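Local coordinates for putative ATP-grasp superfamily protein (Archaeoglobus fulgidus, PDB 3DF7) that is of unknown function but probably binds ATP and a metal ion, at residues K116-R119 / Q123-Q126; K181-N186 / D266-G271; A198-R203 / S257-A262; E163-I168 / Y241-N246; A106-K111 / I245-T250. One frame throughout, in Å; residues are numbered along the deposited sequence.

Contact 1: K116-R119 / Q123-Q126; sequences KKLR and QVPQ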
# COMPACT_ATOMS: atom_id res chain seq x y z
N LYS A 116 -16.10 9.81 6.74
CA LYS A 116 -16.48 11.01 7.49
C LYS A 116 -15.35 12.03 7.54
O LYS A 116 -15.58 13.23 7.58
CB LYS A 116 -16.91 10.64 8.91
CG LYS A 116 -18.09 9.68 8.96
CD LYS A 116 -18.67 9.54 10.37
CE LYS A 116 -17.65 8.98 11.35
NZ LYS A 116 -18.24 8.83 12.71
N LYS A 117 -14.11 11.54 7.54
CA LYS A 117 -12.95 12.42 7.60
C LYS A 117 -12.76 13.19 6.29
O LYS A 117 -12.45 14.38 6.30
CB LYS A 117 -11.69 11.61 7.90
CG LYS A 117 -10.47 12.46 8.26
CD LYS A 117 -10.58 12.98 9.69
CE LYS A 117 -9.41 13.88 10.05
NZ LYS A 117 -9.44 15.15 9.28
N LEU A 118 -12.97 12.51 5.17
CA LEU A 118 -12.77 13.11 3.85
C LEU A 118 -13.94 13.82 3.15
O LEU A 118 -13.73 14.79 2.42
CB LEU A 118 -12.24 12.05 2.88
CG LEU A 118 -10.95 11.31 3.26
CD1 LEU A 118 -10.67 10.24 2.22
CD2 LEU A 118 -9.80 12.29 3.36
N ARG A 119 -15.16 13.34 3.37
CA ARG A 119 -16.34 13.87 2.68
C ARG A 119 -16.48 15.37 2.44
O ARG A 119 -16.94 15.78 1.38
CB ARG A 119 -17.63 13.33 3.31
CG ARG A 119 -17.84 13.71 4.75
CD ARG A 119 -19.19 13.20 5.23
NE ARG A 119 -19.34 13.31 6.67
CZ ARG A 119 -20.39 12.87 7.36
NH1 ARG A 119 -21.40 12.29 6.73
NH2 ARG A 119 -20.42 13.00 8.67
N GLN A 123 -13.56 14.90 -3.07
CA GLN A 123 -14.62 14.10 -3.65
C GLN A 123 -14.51 12.62 -3.31
O GLN A 123 -13.48 11.99 -3.58
CB GLN A 123 -14.63 14.26 -5.17
CG GLN A 123 -15.79 13.54 -5.83
CD GLN A 123 -17.13 14.14 -5.46
OE1 GLN A 123 -17.38 15.32 -5.72
NE2 GLN A 123 -18.00 13.34 -4.85
N VAL A 124 -15.56 12.07 -2.71
CA VAL A 124 -15.61 10.65 -2.36
C VAL A 124 -16.97 10.12 -2.81
O VAL A 124 -17.91 10.89 -3.01
CB VAL A 124 -15.46 10.40 -0.84
CG1 VAL A 124 -14.11 10.92 -0.36
CG2 VAL A 124 -16.60 11.07 -0.08
N PRO A 125 -17.09 8.80 -2.98
CA PRO A 125 -18.38 8.26 -3.40
C PRO A 125 -19.37 8.22 -2.24
O PRO A 125 -18.96 8.23 -1.07
CB PRO A 125 -18.02 6.87 -3.91
CG PRO A 125 -16.86 6.48 -3.05
CD PRO A 125 -16.05 7.75 -2.95
N GLN A 126 -20.66 8.20 -2.55
CA GLN A 126 -21.66 8.13 -1.49
C GLN A 126 -21.32 6.89 -0.67
O GLN A 126 -21.03 5.84 -1.24
CB GLN A 126 -23.06 7.99 -2.08
CG GLN A 126 -23.60 9.24 -2.76
CD GLN A 126 -25.05 9.09 -3.16
OE1 GLN A 126 -25.89 8.71 -2.34
NE2 GLN A 126 -25.36 9.38 -4.41
O HOH W 1 -17.28 14.38 -1.18

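Contact 2: K181-N186 / D266-G271; sequences KCLSVN and DLLAGG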
# COMPACT_ATOMS: atom_id res chain seq x y z
N LYS A 181 4.67 15.07 -1.92
CA LYS A 181 5.25 14.93 -3.25
C LYS A 181 4.75 13.68 -3.95
O LYS A 181 4.67 12.61 -3.34
CB LYS A 181 6.77 14.90 -3.14
CG LYS A 181 7.51 14.94 -4.47
CD LYS A 181 9.01 15.04 -4.24
CE LYS A 181 9.77 15.25 -5.54
NZ LYS A 181 11.24 15.38 -5.29
N CYS A 182 4.39 13.81 -5.22
CA CYS A 182 3.90 12.67 -5.99
C CYS A 182 5.09 11.88 -6.49
O CYS A 182 5.97 12.41 -7.16
CB CYS A 182 3.06 13.12 -7.18
SG CYS A 182 2.50 11.73 -8.19
N LEU A 183 5.11 10.59 -6.16
CA LEU A 183 6.19 9.72 -6.57
C LEU A 183 5.82 8.97 -7.84
O LEU A 183 6.67 8.71 -8.70
CB LEU A 183 6.50 8.71 -5.47
CG LEU A 183 6.88 9.25 -4.09
CD1 LEU A 183 7.28 8.08 -3.20
CD2 LEU A 183 8.03 10.25 -4.21
N SER A 184 4.55 8.62 -7.96
CA SER A 184 4.09 7.87 -9.12
C SER A 184 2.57 7.79 -9.18
O SER A 184 1.90 7.82 -8.14
CB SER A 184 4.66 6.45 -9.05
OG SER A 184 4.21 5.64 -10.13
N VAL A 185 2.04 7.71 -10.39
CA VAL A 185 0.61 7.55 -10.60
C VAL A 185 0.50 6.21 -11.31
O VAL A 185 1.09 6.01 -12.38
CB VAL A 185 -0.01 8.67 -11.46
CG1 VAL A 185 -1.47 8.35 -11.76
CG2 VAL A 185 0.08 10.00 -10.72
N ASN A 186 -0.22 5.28 -10.69
CA ASN A 186 -0.35 3.93 -11.22
C ASN A 186 -1.75 3.56 -11.66
O ASN A 186 -2.74 4.04 -11.12
CB ASN A 186 0.13 2.93 -10.17
CG ASN A 186 1.12 3.55 -9.20
OD1 ASN A 186 0.79 3.83 -8.04
ND2 ASN A 186 2.34 3.77 -9.67
N ASP A 266 14.94 5.46 -2.58
CA ASP A 266 15.63 6.54 -3.28
C ASP A 266 14.71 7.75 -3.35
O ASP A 266 15.12 8.88 -3.08
CB ASP A 266 16.00 6.12 -4.71
CG ASP A 266 17.09 5.06 -4.75
OD1 ASP A 266 18.08 5.17 -4.00
OD2 ASP A 266 16.95 4.11 -5.56
N LEU A 267 13.45 7.50 -3.70
CA LEU A 267 12.47 8.56 -3.84
C LEU A 267 12.15 9.25 -2.51
O LEU A 267 12.02 10.48 -2.47
CB LEU A 267 11.19 7.99 -4.47
CG LEU A 267 11.40 7.51 -5.91
CD1 LEU A 267 10.13 6.87 -6.44
CD2 LEU A 267 11.81 8.69 -6.79
N LEU A 268 12.05 8.48 -1.44
CA LEU A 268 11.77 9.06 -0.13
C LEU A 268 12.98 9.86 0.34
O LEU A 268 12.86 10.77 1.16
CB LEU A 268 11.43 7.97 0.89
CG LEU A 268 10.09 7.27 0.69
CD1 LEU A 268 9.94 6.13 1.70
CD2 LEU A 268 8.95 8.29 0.85
N ALA A 269 14.15 9.50 -0.18
CA ALA A 269 15.39 10.18 0.19
C ALA A 269 15.62 11.44 -0.63
O ALA A 269 16.68 12.06 -0.53
CB ALA A 269 16.56 9.22 0.02
N GLY A 270 14.64 11.82 -1.44
CA GLY A 270 14.77 13.02 -2.25
C GLY A 270 15.35 12.76 -3.63
O GLY A 270 15.45 13.68 -4.45
N GLY A 271 15.73 11.52 -3.89
CA GLY A 271 16.28 11.18 -5.19
C GLY A 271 15.22 11.33 -6.26
O GLY A 271 14.02 11.30 -5.97
O HOH W 2 12.04 12.08 -4.57

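Contact 3: A198-R203 / S257-A262; sequences AVVPAR and SRAYGA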
# COMPACT_ATOMS: atom_id res chain seq x y z
N ALA A 198 -1.12 -3.95 -11.93
CA ALA A 198 -0.96 -2.51 -12.00
C ALA A 198 -0.03 -2.18 -13.16
O ALA A 198 0.77 -3.02 -13.59
CB ALA A 198 -0.38 -1.96 -10.69
N VAL A 199 -0.16 -0.97 -13.68
CA VAL A 199 0.68 -0.51 -14.78
C VAL A 199 1.35 0.76 -14.25
O VAL A 199 0.67 1.70 -13.84
CB VAL A 199 -0.15 -0.19 -16.04
CG1 VAL A 199 0.75 0.30 -17.15
CG2 VAL A 199 -0.90 -1.44 -16.48
N VAL A 200 2.68 0.76 -14.24
CA VAL A 200 3.47 1.88 -13.73
C VAL A 200 4.44 2.41 -14.79
O VAL A 200 5.34 1.70 -15.22
CB VAL A 200 4.30 1.42 -12.50
CG1 VAL A 200 5.06 2.60 -11.90
CG2 VAL A 200 3.39 0.77 -11.46
N PRO A 201 4.26 3.68 -15.23
CA PRO A 201 3.22 4.62 -14.80
C PRO A 201 1.90 4.38 -15.53
O PRO A 201 1.85 3.65 -16.52
CB PRO A 201 3.83 5.97 -15.15
CG PRO A 201 4.56 5.67 -16.43
CD PRO A 201 5.24 4.34 -16.11
N ALA A 202 0.84 5.00 -15.03
CA ALA A 202 -0.49 4.83 -15.61
C ALA A 202 -0.55 5.30 -17.06
O ALA A 202 0.12 6.25 -17.46
CB ALA A 202 -1.52 5.59 -14.77
N ARG A 203 -1.38 4.62 -17.84
CA ARG A 203 -1.58 4.97 -19.24
C ARG A 203 -2.75 5.95 -19.28
O ARG A 203 -3.86 5.59 -19.66
CB ARG A 203 -1.88 3.71 -20.06
CG ARG A 203 -0.73 2.70 -20.04
CD ARG A 203 -1.12 1.34 -20.61
NE ARG A 203 -2.11 0.67 -19.78
CZ ARG A 203 -2.58 -0.55 -20.01
NH1 ARG A 203 -2.15 -1.24 -21.06
NH2 ARG A 203 -3.49 -1.09 -19.20
N SER A 257 11.98 0.33 -9.26
CA SER A 257 13.34 0.19 -9.76
C SER A 257 13.41 0.02 -11.28
O SER A 257 14.18 0.70 -11.95
CB SER A 257 14.04 -1.00 -9.09
OG SER A 257 14.36 -0.70 -7.75
N ARG A 258 12.60 -0.89 -11.81
CA ARG A 258 12.57 -1.12 -13.25
C ARG A 258 11.94 0.05 -14.00
O ARG A 258 12.48 0.52 -14.99
CB ARG A 258 11.83 -2.42 -13.57
CG ARG A 258 12.63 -3.68 -13.26
CD ARG A 258 11.76 -4.93 -13.30
NE ARG A 258 11.14 -5.14 -14.61
CZ ARG A 258 11.61 -5.96 -15.54
NH1 ARG A 258 12.71 -6.67 -15.32
NH2 ARG A 258 10.98 -6.07 -16.70
N ALA A 259 10.80 0.52 -13.51
CA ALA A 259 10.11 1.63 -14.17
C ALA A 259 10.81 2.98 -14.12
O ALA A 259 10.84 3.70 -15.11
CB ALA A 259 8.70 1.77 -13.60
N TYR A 260 11.41 3.31 -12.98
CA TYR A 260 12.03 4.62 -12.81
C TYR A 260 13.53 4.67 -12.54
O TYR A 260 14.12 5.76 -12.57
CB TYR A 260 11.32 5.37 -11.69
CG TYR A 260 9.82 5.47 -11.88
CD1 TYR A 260 9.28 6.00 -13.05
CD2 TYR A 260 8.95 5.06 -10.87
CE1 TYR A 260 7.90 6.12 -13.21
CE2 TYR A 260 7.57 5.18 -11.02
CZ TYR A 260 7.05 5.71 -12.20
OH TYR A 260 5.69 5.84 -12.36
N GLY A 261 14.14 3.52 -12.28
CA GLY A 261 15.55 3.50 -11.99
C GLY A 261 15.79 4.05 -10.59
O GLY A 261 16.89 4.47 -10.26
N ALA A 262 14.74 4.04 -9.78
CA ALA A 262 14.81 4.53 -8.41
C ALA A 262 13.84 3.73 -7.53
O ALA A 262 12.69 3.52 -7.91
CB ALA A 262 14.45 6.00 -8.36

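Contact 4: E163-I168 / Y241-N246; sequences EFIEGI and YVIEIN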
# COMPACT_ATOMS: atom_id res chain seq x y z
N GLU A 163 -21.17 3.72 -3.11
CA GLU A 163 -21.51 3.97 -4.50
C GLU A 163 -20.41 3.46 -5.42
O GLU A 163 -19.22 3.68 -5.19
CB GLU A 163 -21.71 5.48 -4.71
CG GLU A 163 -21.61 5.96 -6.16
CD GLU A 163 -21.79 7.46 -6.30
OE1 GLU A 163 -21.39 8.20 -5.37
OE2 GLU A 163 -22.32 7.91 -7.33
N PHE A 164 -20.82 2.75 -6.48
CA PHE A 164 -19.86 2.22 -7.43
C PHE A 164 -19.52 3.31 -8.43
O PHE A 164 -20.42 3.88 -9.06
CB PHE A 164 -20.44 1.02 -8.18
CG PHE A 164 -19.47 0.39 -9.14
CD1 PHE A 164 -18.49 -0.48 -8.68
CD2 PHE A 164 -19.53 0.69 -10.50
CE1 PHE A 164 -17.56 -1.04 -9.57
CE2 PHE A 164 -18.61 0.13 -11.39
CZ PHE A 164 -17.63 -0.73 -10.93
N ILE A 165 -18.24 3.61 -8.56
CA ILE A 165 -17.80 4.63 -9.50
C ILE A 165 -17.23 3.94 -10.73
O ILE A 165 -16.29 3.16 -10.63
CB ILE A 165 -16.72 5.53 -8.87
CG1 ILE A 165 -17.26 6.15 -7.57
CG2 ILE A 165 -16.30 6.60 -9.86
CD1 ILE A 165 -18.51 7.00 -7.74
N GLU A 166 -17.81 4.23 -11.89
CA GLU A 166 -17.37 3.63 -13.14
C GLU A 166 -16.34 4.51 -13.83
O GLU A 166 -16.61 5.67 -14.14
CB GLU A 166 -18.57 3.42 -14.06
CG GLU A 166 -18.26 2.68 -15.34
CD GLU A 166 -19.52 2.32 -16.11
OE1 GLU A 166 -20.39 1.63 -15.53
OE2 GLU A 166 -19.64 2.72 -17.29
N GLY A 167 -15.15 3.95 -14.06
CA GLY A 167 -14.11 4.71 -14.71
C GLY A 167 -12.73 4.10 -14.59
O GLY A 167 -12.59 2.92 -14.27
N ILE A 168 -11.71 4.90 -14.84
CA ILE A 168 -10.32 4.46 -14.76
C ILE A 168 -9.93 4.25 -13.30
O ILE A 168 -10.05 5.17 -12.49
CB ILE A 168 -9.39 5.53 -15.37
CG1 ILE A 168 -9.89 5.93 -16.75
CG2 ILE A 168 -7.96 5.00 -15.44
CD1 ILE A 168 -9.18 7.14 -17.35
N TYR A 241 -12.37 10.51 -7.85
CA TYR A 241 -13.13 10.10 -6.67
C TYR A 241 -12.13 9.32 -5.80
O TYR A 241 -11.53 8.34 -6.26
CB TYR A 241 -14.27 9.16 -7.05
CG TYR A 241 -15.55 9.84 -7.47
CD1 TYR A 241 -16.63 9.94 -6.59
CD2 TYR A 241 -15.69 10.38 -8.74
CE1 TYR A 241 -17.82 10.55 -6.97
CE2 TYR A 241 -16.88 10.99 -9.14
CZ TYR A 241 -17.94 11.07 -8.25
OH TYR A 241 -19.11 11.67 -8.64
N VAL A 242 -11.95 9.77 -4.56
CA VAL A 242 -11.03 9.10 -3.64
C VAL A 242 -11.77 7.94 -2.97
O VAL A 242 -12.79 8.13 -2.30
CB VAL A 242 -10.51 10.08 -2.56
CG1 VAL A 242 -9.69 9.33 -1.52
CG2 VAL A 242 -9.66 11.15 -3.21
N ILE A 243 -11.23 6.74 -3.16
CA ILE A 243 -11.82 5.52 -2.63
C ILE A 243 -11.17 4.99 -1.36
O ILE A 243 -11.86 4.50 -0.45
CB ILE A 243 -11.74 4.39 -3.68
CG1 ILE A 243 -12.18 4.91 -5.05
CG2 ILE A 243 -12.60 3.21 -3.24
CD1 ILE A 243 -13.61 5.41 -5.09
N GLU A 244 -9.85 5.08 -1.28
CA GLU A 244 -9.15 4.54 -0.13
C GLU A 244 -7.78 5.16 0.05
O GLU A 244 -7.19 5.68 -0.89
CB GLU A 244 -9.02 3.02 -0.33
CG GLU A 244 -8.22 2.28 0.71
CD GLU A 244 -8.26 0.77 0.50
OE1 GLU A 244 -9.37 0.21 0.43
OE2 GLU A 244 -7.18 0.15 0.40
N ILE A 245 -7.28 5.12 1.28
CA ILE A 245 -5.96 5.64 1.59
C ILE A 245 -5.19 4.56 2.32
O ILE A 245 -5.58 4.14 3.41
CB ILE A 245 -6.01 6.90 2.49
CG1 ILE A 245 -6.62 8.07 1.71
CG2 ILE A 245 -4.60 7.26 2.95
CD1 ILE A 245 -6.70 9.36 2.52
N ASN A 246 -4.11 4.08 1.71
CA ASN A 246 -3.28 3.05 2.33
C ASN A 246 -2.07 3.75 2.93
O ASN A 246 -1.18 4.20 2.20
CB ASN A 246 -2.84 2.03 1.28
CG ASN A 246 -4.01 1.28 0.68
OD1 ASN A 246 -4.68 0.50 1.37
ND2 ASN A 246 -4.26 1.50 -0.60
O HOH W 3 -20.84 9.78 -9.04

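Contact 5: A106-K111 / I245-T250; sequences AVTSDK and INARLT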
# COMPACT_ATOMS: atom_id res chain seq x y z
N ALA A 106 -5.43 4.61 12.29
CA ALA A 106 -6.70 4.22 12.89
C ALA A 106 -7.85 4.77 12.05
O ALA A 106 -8.91 4.14 11.95
CB ALA A 106 -6.80 4.74 14.32
N VAL A 107 -7.64 5.93 11.44
CA VAL A 107 -8.66 6.55 10.60
C VAL A 107 -8.73 5.91 9.21
O VAL A 107 -9.81 5.56 8.74
CB VAL A 107 -8.42 8.06 10.42
CG1 VAL A 107 -9.42 8.64 9.43
CG2 VAL A 107 -8.55 8.77 11.76
N THR A 108 -7.57 5.77 8.57
CA THR A 108 -7.53 5.19 7.23
C THR A 108 -7.88 3.70 7.20
O THR A 108 -8.27 3.17 6.16
CB THR A 108 -6.15 5.38 6.56
OG1 THR A 108 -5.14 4.68 7.31
CG2 THR A 108 -5.79 6.86 6.50
N SER A 109 -7.75 3.03 8.35
CA SER A 109 -8.05 1.60 8.44
C SER A 109 -9.54 1.29 8.48
O SER A 109 -9.96 0.18 8.14
CB SER A 109 -7.38 1.00 9.67
OG SER A 109 -5.97 1.03 9.55
N ASP A 110 -10.33 2.26 8.91
CA ASP A 110 -11.77 2.11 9.00
C ASP A 110 -12.39 2.97 7.90
O ASP A 110 -12.41 4.19 8.01
CB ASP A 110 -12.28 2.58 10.36
CG ASP A 110 -13.75 2.27 10.57
OD1 ASP A 110 -14.52 2.36 9.59
OD2 ASP A 110 -14.14 1.96 11.71
N LYS A 111 -12.89 2.33 6.85
CA LYS A 111 -13.47 3.06 5.73
C LYS A 111 -14.61 4.00 6.12
O LYS A 111 -14.82 5.03 5.49
CB LYS A 111 -13.94 2.08 4.65
CG LYS A 111 -12.83 1.22 4.07
CD LYS A 111 -13.30 0.42 2.86
CE LYS A 111 -12.23 -0.56 2.40
NZ LYS A 111 -11.96 -1.62 3.41
N ILE A 245 -7.28 5.12 1.28
CA ILE A 245 -5.96 5.64 1.59
C ILE A 245 -5.19 4.56 2.32
O ILE A 245 -5.58 4.14 3.41
CB ILE A 245 -6.01 6.90 2.49
CG1 ILE A 245 -6.62 8.07 1.71
CG2 ILE A 245 -4.60 7.26 2.95
CD1 ILE A 245 -6.70 9.36 2.52
N ASN A 246 -4.11 4.08 1.71
CA ASN A 246 -3.28 3.05 2.33
C ASN A 246 -2.07 3.75 2.93
O ASN A 246 -1.18 4.20 2.20
CB ASN A 246 -2.84 2.03 1.28
CG ASN A 246 -4.01 1.28 0.68
OD1 ASN A 246 -4.68 0.50 1.37
ND2 ASN A 246 -4.26 1.50 -0.60
N ALA A 247 -2.06 3.86 4.25
CA ALA A 247 -0.96 4.51 4.95
C ALA A 247 0.15 3.49 5.17
O ALA A 247 0.51 3.19 6.31
CB ALA A 247 -1.46 5.07 6.29
N ARG A 248 0.68 2.98 4.07
CA ARG A 248 1.73 1.97 4.09
C ARG A 248 2.15 1.74 2.65
O ARG A 248 1.48 2.19 1.72
CB ARG A 248 1.17 0.65 4.62
CG ARG A 248 -0.03 0.16 3.81
CD ARG A 248 -0.40 -1.29 4.11
NE ARG A 248 -1.65 -1.70 3.47
CZ ARG A 248 -1.78 -2.07 2.20
NH1 ARG A 248 -0.72 -2.09 1.39
NH2 ARG A 248 -2.97 -2.42 1.74
N LEU A 249 3.25 1.02 2.46
CA LEU A 249 3.69 0.70 1.11
C LEU A 249 2.57 -0.06 0.41
O LEU A 249 1.82 -0.79 1.06
CB LEU A 249 4.93 -0.19 1.14
CG LEU A 249 6.23 0.40 1.70
CD1 LEU A 249 7.37 -0.58 1.44
CD2 LEU A 249 6.51 1.73 1.03
N THR A 250 2.46 0.11 -0.90
CA THR A 250 1.46 -0.59 -1.69
C THR A 250 2.21 -1.32 -2.81
O THR A 250 3.32 -0.93 -3.18
CB THR A 250 0.39 0.37 -2.28
OG1 THR A 250 1.02 1.38 -3.07
CG2 THR A 250 -0.41 1.03 -1.15
O HOH W 4 -4.42 2.69 5.50

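Contact 1: K116-R119 / Q123-Q126
V124 lies between L118 and R119, one methyl to each. CG1 of V124 lies anti to its carbonyl carbon (chi1 -61°) and meets L118 CB at 3.9 Å. CG2 of V124 rests on the R119 backbone, 3.9 Å from R119 CA, with R119 CB a little farther off. The L118 side is the buried one. The L118 side chain also touches V242 and I245 of strand 240-246. The R119 side is looser. Only the base of that side chain lies near V124. The rest turns away, and its guanidinium lays one face over K116 CG, 4.0 Å above the plane and toward the rim of the group. Water fills part of this outer side: one molecule donates to R119 O at 2.9 Å and accepts from V124 N at 3.3 Å. On the loop itself, Q123 NE2 donates to V124 O at 3.1 Å. That bond is bent, 139° at the hydrogen, and the donor stands above the carbonyl plane. The contact folds the loop leading to strand 127-128 back on helix 111-118, with three residues between the segments. Across the contact itself the link is thus apolar, with one water as the polar bridge.

Contact 2: K181-N186 / D266-G271
L267 O takes two donors, G270 N at 3.1 Å and a water at 2.6 Å, while the side chain of L267 packs on L183. The water also donates to G271 O, so it ties two carbonyls of one helix end together. K181 NZ reaches the same water from the strand, but at 3.5 Å this bond is weak. The apolar part lies beside this polar group. The two leucines, L183 and L267, lie alongside, pointing opposite ways. Both methyls of L183 sit by L267 CB, with L183 CD2 the nearer at 3.9 Å. In return L267 CD1 approaches L183 CB at 4.2 Å. Both leucines hold CG anti to the carbonyl carbon (chi1 -58° for L183, -65° for L267). The helix end is a Schellman motif: G271 N bonds D266 O at 2.8 Å, G270 N bonds L267 O, and G270 is the C-prime residue with positive phi. A CB on G270 would press on the carbonyl O before it, and one on G271 would clash with D266 O. The strand is irregular too. L183 and S184 both face S173 in a classic beta bulge. L183 also touches A175 of strand 168-176. L268 points its CB away from the strand, but its CD2 comes back to 4.4 Å from L183 CD1, at the margin of the leucine packing.

Contact 3: A198-R203 / S257-A262
At the end of strand 194-200, V200 and the cis-proline P201 meet A259 and Y260 of helix 256-260. V200 CG1 meets both helix residues. It lies anti to the backbone N (chi1 -176°), which carries this methyl to the outer end of the Y260 ring. There it is 3.3 Å from Y260 OH and 3.7 Å from Y260 CE2. The two side chains stand at about a right angle, and the methyl comes to the ring obliquely. P201 approaches the same hydroxyl, with its CB 3.4 Å from Y260 OH. The peptide bond before P201 is cis, so the chain turns sharply as it leaves the strand. A259, one residue before Y260 on the helix, faces the strand too. Its CB lies 3.7 Å from V200 O and also sits over the centre of the Y260 ring, 4.1 Å above the plane. Strand 194-200 is an inner strand of the eight-stranded antiparallel sheet, between strands 180-191 and 279-285, and this contact brings the helix to its end. Although apolar carbons crowd the Y260 hydroxyl, it has a polar mate, a hydrogen bond with S184 OG of strand 180-191. With a leucine here the hydroxyl and the ring end are gone, which would probably leave S184 OG without this partner and open a gap beside V200 and P201. Just past Y260, G261 has positive phi, and its N bonds S257 O at 2.8 Å. On the other segment, P201 O and A202 O are both held by the guanidinium of R278.

Contact 4: E163-I168 / Y241-N246
I165 and Y241 cross at about a right angle, and the isoleucine lies over one face of the ring. Its CD1 makes a CH-pi contact, 3.9 Å from the centroid of the Y241 ring and 22° off the normal. This methyl leans toward the CD1-CE1 side and is 3.7 Å from Y241 CD1. The other branch of I165 lies across the ring, its CG2 4.0 Å from Y241 CD2. Both torsions matter: I165 CG1 is anti to the carbonyl carbon (chi1 -57°), and the bend at chi2 (-59°) carries CD1 over the ring. I243, two residues after Y241, adds a looser contact, its CD1 4.5 Å from I165 CG1. At the polar end of the ring a water joins the segments, 2.6 Å from Y241 OH and donating to E163 OE2 at 2.9 Å. The other carboxylate oxygen, E163 OE1, accepts from Q126 N. I243 and E244 form a classic beta bulge facing D233. I165 belongs to the link between strands 159-163 and 168-176, and this link packs on edge strand 240-246. The link joins the small three-stranded sheet to the large sheet, an arrangement consistent with the two-part ATP-grasp fold.

Contact 5: A106-K111 / I245-T250
T108 places OG1 between its backbone N and carbonyl carbon (chi1 64°), so that OG1 faces A247 while CG2 faces I245. The branch methyl of I245 lies anti to its own backbone N and comes forward to meet it, T108 CG2 to I245 CG2 at 3.8 Å. The two side chains cross at about a right angle. T108 CB also rests against the strand backbone, 3.4 Å from I245 O. A247 CB lies 3.8 Å from T108 OG1. A water ties these groups together. It accepts from T108 OG1 at 2.8 Å and from A247 N at 2.9 Å, and it donates to I245 O at 2.8 Å. Three bonds therefore fix it between helix and strand. T108 OG1 also makes a weak hydrogen bond with I105 O, one turn back on its helix. With a valine in its place the hydroxyl of T108 is lost, and the water would probably be held less firmly between I245 O and A247 N. A247 is the centre of an inverse gamma turn, closed by a weak bond from R248 N to N246 O. Beyond the turn, R248 NE forms a salt bridge with E79. On the other segment, D110 is the N-cap of helix 111-118. I245 thus lies among T108 from helix 102-108, L114 and L118 of helix 111-118, and V230 of the neighbouring strand 228-236.

The contacts form two groups. Contacts 1, 4 and 5 gather round strand 240-246. Contacts 1 and 4 have centres 10 Å apart and are joined by two probable backbone hydrogen bonds, Q126 O to E163 N (2.8 Å) and Q123 O to V242 N (2.9 Å). Contact 5 shares I245 and N246 with contact 4, and its I245 touches L118 of contact 1. Contacts 2 and 3 sit on adjacent strands, where a probable hydrogen bond joins A202 N to V185 O (2.8 Å). The groups do not touch, but nearest atoms of contacts 2 and 5, and of 3 and 4, come within about 6 Å. The large sheet connects them. Any nucleotide site remains inferred from the family.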